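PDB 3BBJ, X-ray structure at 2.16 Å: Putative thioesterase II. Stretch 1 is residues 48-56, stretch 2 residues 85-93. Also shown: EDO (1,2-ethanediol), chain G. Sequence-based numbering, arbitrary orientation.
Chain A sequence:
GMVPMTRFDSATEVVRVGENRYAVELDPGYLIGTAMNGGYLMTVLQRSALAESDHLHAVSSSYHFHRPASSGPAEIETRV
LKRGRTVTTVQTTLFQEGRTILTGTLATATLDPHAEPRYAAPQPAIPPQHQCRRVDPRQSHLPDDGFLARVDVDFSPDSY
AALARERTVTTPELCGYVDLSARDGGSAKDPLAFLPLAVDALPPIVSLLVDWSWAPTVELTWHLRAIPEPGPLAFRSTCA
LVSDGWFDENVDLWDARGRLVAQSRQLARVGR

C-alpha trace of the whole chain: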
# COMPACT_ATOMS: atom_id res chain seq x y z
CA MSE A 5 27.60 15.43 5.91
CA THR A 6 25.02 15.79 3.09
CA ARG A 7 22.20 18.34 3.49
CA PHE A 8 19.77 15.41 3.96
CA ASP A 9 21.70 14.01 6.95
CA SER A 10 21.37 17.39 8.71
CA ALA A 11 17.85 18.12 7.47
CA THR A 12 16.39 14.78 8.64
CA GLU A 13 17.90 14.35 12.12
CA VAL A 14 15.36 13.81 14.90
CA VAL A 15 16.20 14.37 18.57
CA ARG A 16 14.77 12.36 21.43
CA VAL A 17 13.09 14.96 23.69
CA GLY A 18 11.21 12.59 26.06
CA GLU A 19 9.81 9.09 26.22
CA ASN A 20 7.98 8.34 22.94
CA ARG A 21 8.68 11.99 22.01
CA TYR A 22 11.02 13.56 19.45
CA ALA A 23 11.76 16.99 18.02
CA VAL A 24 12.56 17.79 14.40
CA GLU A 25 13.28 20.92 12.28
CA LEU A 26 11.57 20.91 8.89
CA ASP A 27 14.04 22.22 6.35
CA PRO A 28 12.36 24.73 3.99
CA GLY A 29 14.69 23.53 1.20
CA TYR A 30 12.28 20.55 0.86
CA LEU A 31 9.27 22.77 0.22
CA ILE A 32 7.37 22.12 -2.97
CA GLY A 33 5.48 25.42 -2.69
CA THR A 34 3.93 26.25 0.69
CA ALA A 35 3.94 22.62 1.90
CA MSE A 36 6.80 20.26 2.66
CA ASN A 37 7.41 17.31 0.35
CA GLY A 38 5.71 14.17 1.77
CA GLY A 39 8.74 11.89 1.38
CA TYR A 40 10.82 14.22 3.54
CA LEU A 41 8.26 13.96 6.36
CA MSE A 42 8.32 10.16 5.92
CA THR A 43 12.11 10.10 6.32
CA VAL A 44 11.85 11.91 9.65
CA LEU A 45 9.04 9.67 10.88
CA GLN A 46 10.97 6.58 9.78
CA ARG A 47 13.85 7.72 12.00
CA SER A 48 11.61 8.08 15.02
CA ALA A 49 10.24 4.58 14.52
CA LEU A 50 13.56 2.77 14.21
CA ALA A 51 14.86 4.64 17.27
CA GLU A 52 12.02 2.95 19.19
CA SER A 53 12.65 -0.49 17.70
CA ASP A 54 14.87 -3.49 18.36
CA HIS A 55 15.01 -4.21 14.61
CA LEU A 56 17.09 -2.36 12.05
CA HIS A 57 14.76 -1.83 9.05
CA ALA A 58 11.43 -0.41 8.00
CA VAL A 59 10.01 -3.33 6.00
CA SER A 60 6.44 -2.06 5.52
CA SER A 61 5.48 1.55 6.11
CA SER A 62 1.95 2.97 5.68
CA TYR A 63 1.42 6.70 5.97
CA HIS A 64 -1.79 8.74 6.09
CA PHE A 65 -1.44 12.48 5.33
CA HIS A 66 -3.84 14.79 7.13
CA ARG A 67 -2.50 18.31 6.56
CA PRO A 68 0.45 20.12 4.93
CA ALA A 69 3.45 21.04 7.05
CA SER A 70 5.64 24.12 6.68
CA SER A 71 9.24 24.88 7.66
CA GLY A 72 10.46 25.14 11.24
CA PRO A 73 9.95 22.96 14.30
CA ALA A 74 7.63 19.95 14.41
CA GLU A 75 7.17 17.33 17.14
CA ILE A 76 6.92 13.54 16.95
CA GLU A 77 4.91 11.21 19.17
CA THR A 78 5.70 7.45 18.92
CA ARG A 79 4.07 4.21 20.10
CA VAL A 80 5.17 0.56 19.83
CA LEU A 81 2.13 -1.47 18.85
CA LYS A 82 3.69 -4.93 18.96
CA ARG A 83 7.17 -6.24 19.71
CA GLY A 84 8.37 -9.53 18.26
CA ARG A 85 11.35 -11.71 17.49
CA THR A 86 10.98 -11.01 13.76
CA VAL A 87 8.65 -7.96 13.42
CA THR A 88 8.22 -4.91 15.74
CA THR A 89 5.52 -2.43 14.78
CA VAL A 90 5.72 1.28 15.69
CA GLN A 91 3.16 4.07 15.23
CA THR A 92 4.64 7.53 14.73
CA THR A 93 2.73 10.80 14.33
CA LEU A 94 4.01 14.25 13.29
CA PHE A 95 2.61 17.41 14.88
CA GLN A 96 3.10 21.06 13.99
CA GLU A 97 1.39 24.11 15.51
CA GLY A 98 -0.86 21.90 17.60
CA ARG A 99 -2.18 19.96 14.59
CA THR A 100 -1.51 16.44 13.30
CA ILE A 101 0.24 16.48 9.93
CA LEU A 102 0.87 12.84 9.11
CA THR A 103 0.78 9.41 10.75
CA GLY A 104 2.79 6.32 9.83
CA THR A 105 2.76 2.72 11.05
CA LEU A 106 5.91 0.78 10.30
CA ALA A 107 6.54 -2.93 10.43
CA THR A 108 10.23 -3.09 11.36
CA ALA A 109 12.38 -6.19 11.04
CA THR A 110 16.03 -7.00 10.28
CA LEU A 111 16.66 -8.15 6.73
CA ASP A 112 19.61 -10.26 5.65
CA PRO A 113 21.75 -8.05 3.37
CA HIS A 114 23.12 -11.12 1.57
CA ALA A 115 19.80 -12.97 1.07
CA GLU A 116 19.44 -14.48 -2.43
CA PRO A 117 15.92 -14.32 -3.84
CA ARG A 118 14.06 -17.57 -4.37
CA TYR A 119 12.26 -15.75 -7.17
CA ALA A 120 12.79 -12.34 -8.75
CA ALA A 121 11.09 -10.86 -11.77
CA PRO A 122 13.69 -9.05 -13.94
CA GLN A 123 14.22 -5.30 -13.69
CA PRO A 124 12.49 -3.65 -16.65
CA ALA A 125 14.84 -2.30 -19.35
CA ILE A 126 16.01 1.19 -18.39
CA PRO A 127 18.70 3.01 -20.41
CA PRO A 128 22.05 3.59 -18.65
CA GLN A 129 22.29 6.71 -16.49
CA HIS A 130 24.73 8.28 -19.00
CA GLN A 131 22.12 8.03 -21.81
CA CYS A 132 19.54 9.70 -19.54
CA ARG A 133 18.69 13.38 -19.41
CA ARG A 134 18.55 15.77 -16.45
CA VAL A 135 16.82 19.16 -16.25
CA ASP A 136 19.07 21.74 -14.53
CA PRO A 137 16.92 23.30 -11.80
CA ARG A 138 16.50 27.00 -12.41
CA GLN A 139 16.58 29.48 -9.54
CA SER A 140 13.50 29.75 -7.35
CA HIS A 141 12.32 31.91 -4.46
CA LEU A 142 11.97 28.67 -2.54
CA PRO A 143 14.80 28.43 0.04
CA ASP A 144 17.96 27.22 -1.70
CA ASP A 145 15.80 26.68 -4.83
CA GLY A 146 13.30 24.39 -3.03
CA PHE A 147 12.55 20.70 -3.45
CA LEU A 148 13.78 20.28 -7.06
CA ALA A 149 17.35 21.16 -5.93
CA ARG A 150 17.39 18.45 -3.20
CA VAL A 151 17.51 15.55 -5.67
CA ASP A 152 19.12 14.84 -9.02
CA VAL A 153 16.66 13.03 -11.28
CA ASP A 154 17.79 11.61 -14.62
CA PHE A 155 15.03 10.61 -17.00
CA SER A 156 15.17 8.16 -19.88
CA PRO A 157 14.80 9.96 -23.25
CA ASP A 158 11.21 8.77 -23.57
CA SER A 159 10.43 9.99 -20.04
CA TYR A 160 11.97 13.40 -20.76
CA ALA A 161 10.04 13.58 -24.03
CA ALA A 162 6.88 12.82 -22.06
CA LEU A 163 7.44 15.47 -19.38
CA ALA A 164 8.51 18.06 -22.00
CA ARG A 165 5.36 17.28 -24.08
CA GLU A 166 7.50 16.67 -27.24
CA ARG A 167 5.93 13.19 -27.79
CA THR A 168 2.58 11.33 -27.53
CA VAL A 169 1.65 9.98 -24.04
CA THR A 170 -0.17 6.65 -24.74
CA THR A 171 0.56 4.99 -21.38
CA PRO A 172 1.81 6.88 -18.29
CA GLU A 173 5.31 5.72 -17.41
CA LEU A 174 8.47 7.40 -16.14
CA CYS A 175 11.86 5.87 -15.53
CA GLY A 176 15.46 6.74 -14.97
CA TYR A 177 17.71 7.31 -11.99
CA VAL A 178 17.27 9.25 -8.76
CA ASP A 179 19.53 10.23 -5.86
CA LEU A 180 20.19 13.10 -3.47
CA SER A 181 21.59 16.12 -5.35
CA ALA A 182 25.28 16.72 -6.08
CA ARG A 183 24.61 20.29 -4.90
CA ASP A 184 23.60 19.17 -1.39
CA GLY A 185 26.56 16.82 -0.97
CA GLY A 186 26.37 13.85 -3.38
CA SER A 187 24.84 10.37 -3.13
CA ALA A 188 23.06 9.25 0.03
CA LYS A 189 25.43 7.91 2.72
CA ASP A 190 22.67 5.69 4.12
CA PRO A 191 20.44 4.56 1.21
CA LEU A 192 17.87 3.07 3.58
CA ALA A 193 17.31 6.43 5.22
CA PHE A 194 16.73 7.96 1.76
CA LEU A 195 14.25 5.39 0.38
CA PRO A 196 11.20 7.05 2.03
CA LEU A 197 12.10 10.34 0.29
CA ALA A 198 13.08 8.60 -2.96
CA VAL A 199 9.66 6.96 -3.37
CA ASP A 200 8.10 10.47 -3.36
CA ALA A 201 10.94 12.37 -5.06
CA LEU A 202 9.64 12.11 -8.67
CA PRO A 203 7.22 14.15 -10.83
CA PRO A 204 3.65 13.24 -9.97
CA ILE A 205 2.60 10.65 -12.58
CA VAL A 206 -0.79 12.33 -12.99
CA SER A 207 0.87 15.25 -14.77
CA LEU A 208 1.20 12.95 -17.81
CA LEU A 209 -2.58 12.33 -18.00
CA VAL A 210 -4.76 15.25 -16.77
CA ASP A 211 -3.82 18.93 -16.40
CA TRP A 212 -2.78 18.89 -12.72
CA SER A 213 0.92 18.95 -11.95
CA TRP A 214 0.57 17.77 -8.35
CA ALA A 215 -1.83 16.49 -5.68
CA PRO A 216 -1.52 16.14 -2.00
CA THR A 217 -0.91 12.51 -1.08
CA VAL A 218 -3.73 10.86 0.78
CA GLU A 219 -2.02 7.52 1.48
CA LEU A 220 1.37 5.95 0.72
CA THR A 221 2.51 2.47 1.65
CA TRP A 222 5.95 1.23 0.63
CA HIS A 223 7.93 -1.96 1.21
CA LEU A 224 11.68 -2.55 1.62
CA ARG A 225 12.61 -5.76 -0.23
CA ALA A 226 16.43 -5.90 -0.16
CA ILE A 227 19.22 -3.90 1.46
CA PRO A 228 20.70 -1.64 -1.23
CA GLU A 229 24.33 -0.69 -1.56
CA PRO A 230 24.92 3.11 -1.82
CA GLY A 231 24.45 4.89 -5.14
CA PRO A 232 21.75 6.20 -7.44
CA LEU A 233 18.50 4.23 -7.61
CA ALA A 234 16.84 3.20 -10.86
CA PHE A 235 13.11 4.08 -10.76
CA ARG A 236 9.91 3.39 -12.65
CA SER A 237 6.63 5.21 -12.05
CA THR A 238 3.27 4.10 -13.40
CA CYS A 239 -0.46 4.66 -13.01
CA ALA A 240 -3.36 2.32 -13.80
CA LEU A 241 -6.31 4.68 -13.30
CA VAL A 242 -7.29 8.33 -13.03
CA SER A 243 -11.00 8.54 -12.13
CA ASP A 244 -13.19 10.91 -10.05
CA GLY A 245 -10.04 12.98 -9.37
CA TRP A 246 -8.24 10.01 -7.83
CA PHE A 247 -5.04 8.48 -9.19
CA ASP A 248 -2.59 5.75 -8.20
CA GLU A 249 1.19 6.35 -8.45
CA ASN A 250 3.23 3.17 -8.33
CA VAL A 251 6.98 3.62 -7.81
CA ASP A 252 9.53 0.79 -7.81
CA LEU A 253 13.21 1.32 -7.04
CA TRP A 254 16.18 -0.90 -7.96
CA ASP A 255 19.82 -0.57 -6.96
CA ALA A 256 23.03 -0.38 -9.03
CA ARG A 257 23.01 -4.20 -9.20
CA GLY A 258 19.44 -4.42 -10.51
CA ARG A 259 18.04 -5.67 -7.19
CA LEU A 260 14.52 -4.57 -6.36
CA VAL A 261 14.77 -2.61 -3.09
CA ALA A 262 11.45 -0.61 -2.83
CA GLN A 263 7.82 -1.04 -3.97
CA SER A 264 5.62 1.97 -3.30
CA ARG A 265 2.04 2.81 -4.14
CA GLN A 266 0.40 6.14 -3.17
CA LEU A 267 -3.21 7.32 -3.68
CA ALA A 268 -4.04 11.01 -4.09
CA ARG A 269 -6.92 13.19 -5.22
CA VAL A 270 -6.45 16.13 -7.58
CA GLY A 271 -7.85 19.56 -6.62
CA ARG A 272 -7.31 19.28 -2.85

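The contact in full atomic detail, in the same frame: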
# COMPACT_ATOMS: atom_id res chain seq x y z
N SER A 48 12.23 8.18 13.72
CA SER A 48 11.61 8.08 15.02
C SER A 48 11.23 6.64 15.33
O SER A 48 11.39 6.18 16.46
CB SER A 48 10.36 8.96 15.08
OG SER A 48 9.40 8.57 14.11
N ALA A 49 10.74 5.93 14.33
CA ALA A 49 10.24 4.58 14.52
C ALA A 49 11.35 3.58 14.78
O ALA A 49 11.22 2.71 15.64
CB ALA A 49 9.41 4.15 13.33
N LEU A 50 12.44 3.69 14.03
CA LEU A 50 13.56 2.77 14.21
C LEU A 50 14.33 3.05 15.50
O LEU A 50 15.00 2.17 16.02
CB LEU A 50 14.51 2.86 13.01
CG LEU A 50 13.93 2.48 11.64
CD1 LEU A 50 14.91 2.86 10.54
CD2 LEU A 50 13.61 1.02 11.62
N ALA A 51 14.26 4.29 15.99
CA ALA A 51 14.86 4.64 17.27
C ALA A 51 14.14 3.90 18.40
O ALA A 51 14.74 3.55 19.42
CB ALA A 51 14.81 6.15 17.51
N GLU A 52 12.85 3.63 18.19
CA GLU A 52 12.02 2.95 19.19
C GLU A 52 12.00 1.43 19.03
O GLU A 52 11.35 0.74 19.82
CB GLU A 52 10.59 3.49 19.12
CG GLU A 52 10.49 4.97 19.52
CD GLU A 52 10.65 5.19 21.03
OE1 GLU A 52 9.89 4.56 21.80
OE2 GLU A 52 11.53 5.99 21.43
N SER A 53 12.73 0.91 18.05
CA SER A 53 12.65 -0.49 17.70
C SER A 53 13.94 -1.25 17.92
O SER A 53 15.04 -0.69 17.83
CB SER A 53 12.28 -0.62 16.22
OG SER A 53 12.29 -1.97 15.78
N ASP A 54 13.77 -2.55 18.17
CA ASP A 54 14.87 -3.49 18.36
C ASP A 54 15.34 -4.08 17.02
O ASP A 54 16.31 -4.81 16.97
CB ASP A 54 14.49 -4.61 19.37
CG ASP A 54 13.03 -5.06 19.26
OD1 ASP A 54 12.26 -4.50 18.45
OD2 ASP A 54 12.63 -5.98 20.00
N HIS A 55 14.64 -3.75 15.94
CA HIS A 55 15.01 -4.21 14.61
C HIS A 55 15.53 -3.05 13.79
O HIS A 55 15.19 -1.89 14.04
CB HIS A 55 13.81 -4.86 13.94
CG HIS A 55 13.25 -6.01 14.72
ND1 HIS A 55 13.92 -7.20 14.88
CD2 HIS A 55 12.08 -6.14 15.39
CE1 HIS A 55 13.19 -8.02 15.61
NE2 HIS A 55 12.06 -7.40 15.93
N LEU A 56 16.33 -3.37 12.78
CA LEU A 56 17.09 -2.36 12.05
C LEU A 56 16.37 -1.66 10.91
O LEU A 56 16.72 -0.53 10.58
CB LEU A 56 18.39 -2.97 11.51
CG LEU A 56 19.39 -3.48 12.56
CD1 LEU A 56 20.70 -3.92 11.90
CD2 LEU A 56 19.66 -2.42 13.64
N ARG A 85 10.03 -11.21 17.83
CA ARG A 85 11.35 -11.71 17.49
C ARG A 85 11.72 -11.36 16.05
O ARG A 85 12.89 -11.14 15.76
CB ARG A 85 11.44 -13.23 17.69
N THR A 86 10.73 -11.30 15.16
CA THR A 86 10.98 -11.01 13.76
C THR A 86 10.48 -9.63 13.36
O THR A 86 11.21 -8.92 12.69
CB THR A 86 10.35 -12.09 12.84
OG1 THR A 86 10.98 -13.34 13.10
CG2 THR A 86 10.55 -11.75 11.34
N VAL A 87 9.26 -9.26 13.77
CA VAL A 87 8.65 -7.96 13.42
C VAL A 87 8.22 -7.13 14.64
O VAL A 87 7.55 -7.64 15.52
CB VAL A 87 7.41 -8.15 12.46
CG1 VAL A 87 6.73 -6.82 12.13
CG2 VAL A 87 7.82 -8.84 11.18
N THR A 88 8.64 -5.86 14.69
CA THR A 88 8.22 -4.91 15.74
C THR A 88 7.56 -3.71 15.06
O THR A 88 8.16 -3.04 14.23
CB THR A 88 9.40 -4.41 16.61
OG1 THR A 88 9.89 -5.49 17.42
CG2 THR A 88 8.96 -3.29 17.55
N THR A 89 6.33 -3.44 15.44
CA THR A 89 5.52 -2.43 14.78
C THR A 89 5.34 -1.17 15.63
O THR A 89 4.86 -1.24 16.76
CB THR A 89 4.20 -3.06 14.36
OG1 THR A 89 4.50 -4.15 13.49
CG2 THR A 89 3.29 -2.05 13.62
N VAL A 90 5.73 -0.03 15.04
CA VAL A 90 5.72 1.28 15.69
C VAL A 90 4.81 2.29 14.95
O VAL A 90 4.85 2.43 13.73
CB VAL A 90 7.19 1.87 15.78
CG1 VAL A 90 7.24 3.18 16.62
CG2 VAL A 90 8.17 0.83 16.36
N GLN A 91 3.98 2.97 15.72
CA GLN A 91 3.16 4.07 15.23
C GLN A 91 3.87 5.38 15.58
O GLN A 91 4.38 5.57 16.70
CB GLN A 91 1.78 4.00 15.88
CG GLN A 91 0.78 5.06 15.51
CD GLN A 91 -0.58 4.76 16.13
OE1 GLN A 91 -1.02 5.44 17.07
NE2 GLN A 91 -1.22 3.69 15.66
N THR A 92 3.94 6.26 14.59
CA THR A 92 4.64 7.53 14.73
C THR A 92 3.79 8.61 14.06
O THR A 92 3.32 8.43 12.92
CB THR A 92 6.06 7.44 14.12
OG1 THR A 92 6.72 8.71 14.21
CG2 THR A 92 6.01 6.98 12.65
N THR A 93 3.56 9.70 14.80
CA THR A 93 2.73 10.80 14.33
C THR A 93 3.47 12.14 14.43
O THR A 93 4.10 12.45 15.45
CB THR A 93 1.42 10.85 15.13
OG1 THR A 93 0.84 9.54 15.19
CG2 THR A 93 0.42 11.86 14.51
C1 EDO G . 7.07 -12.98 15.12
O1 EDO G . 7.59 -11.65 15.23
C2 EDO G . 8.03 -14.03 15.71
O2 EDO G . 8.53 -14.98 14.76

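The end of a helix and the loop that follows it pack against one face of a β-strand through a small apolar centre bracketed by two side-chain hydrogen bonds, a compact example of how strand alternation sorts side chains. Thr-88, Val-90 and Thr-92 point toward the helix and loop, whereas Thr-89, Gln-91 and Thr-93 point away and make no contact with them. In the middle, Ala-49 CB lies 4.0 Å from Val-90 CB. Ala-49, with a single methyl as its side chain, suits this close approach: Ala-49 CA is 5.7 Å from Val-90 CA. Branched Val-90 also reaches Glu-52, whose CB is 4.2 Å from Val-90 CG1 before the carboxylate leads away.

Hydroxyls serve the flanks. Buried Thr-92 donates from OG1 to Ser-48 OG at 2.7 Å, pairing two small polar groups beside the apolar centre. At the other end Thr-88 OG1 donates to Asp-54 OD1 at 2.8 Å; the Asp-54 CA-to-CB bond points sideways, but its carboxylate comes nearer the strand. The loop is braced internally by His-55 N donating to Ser-53 OG (3.0 Å). His-55, which contributes 83 Å² to the 428 Å² buried in total, sets its ring edge near Thr-88 OG1 (3.1 Å from His-55 CD2), while Thr-86 O lies over one face.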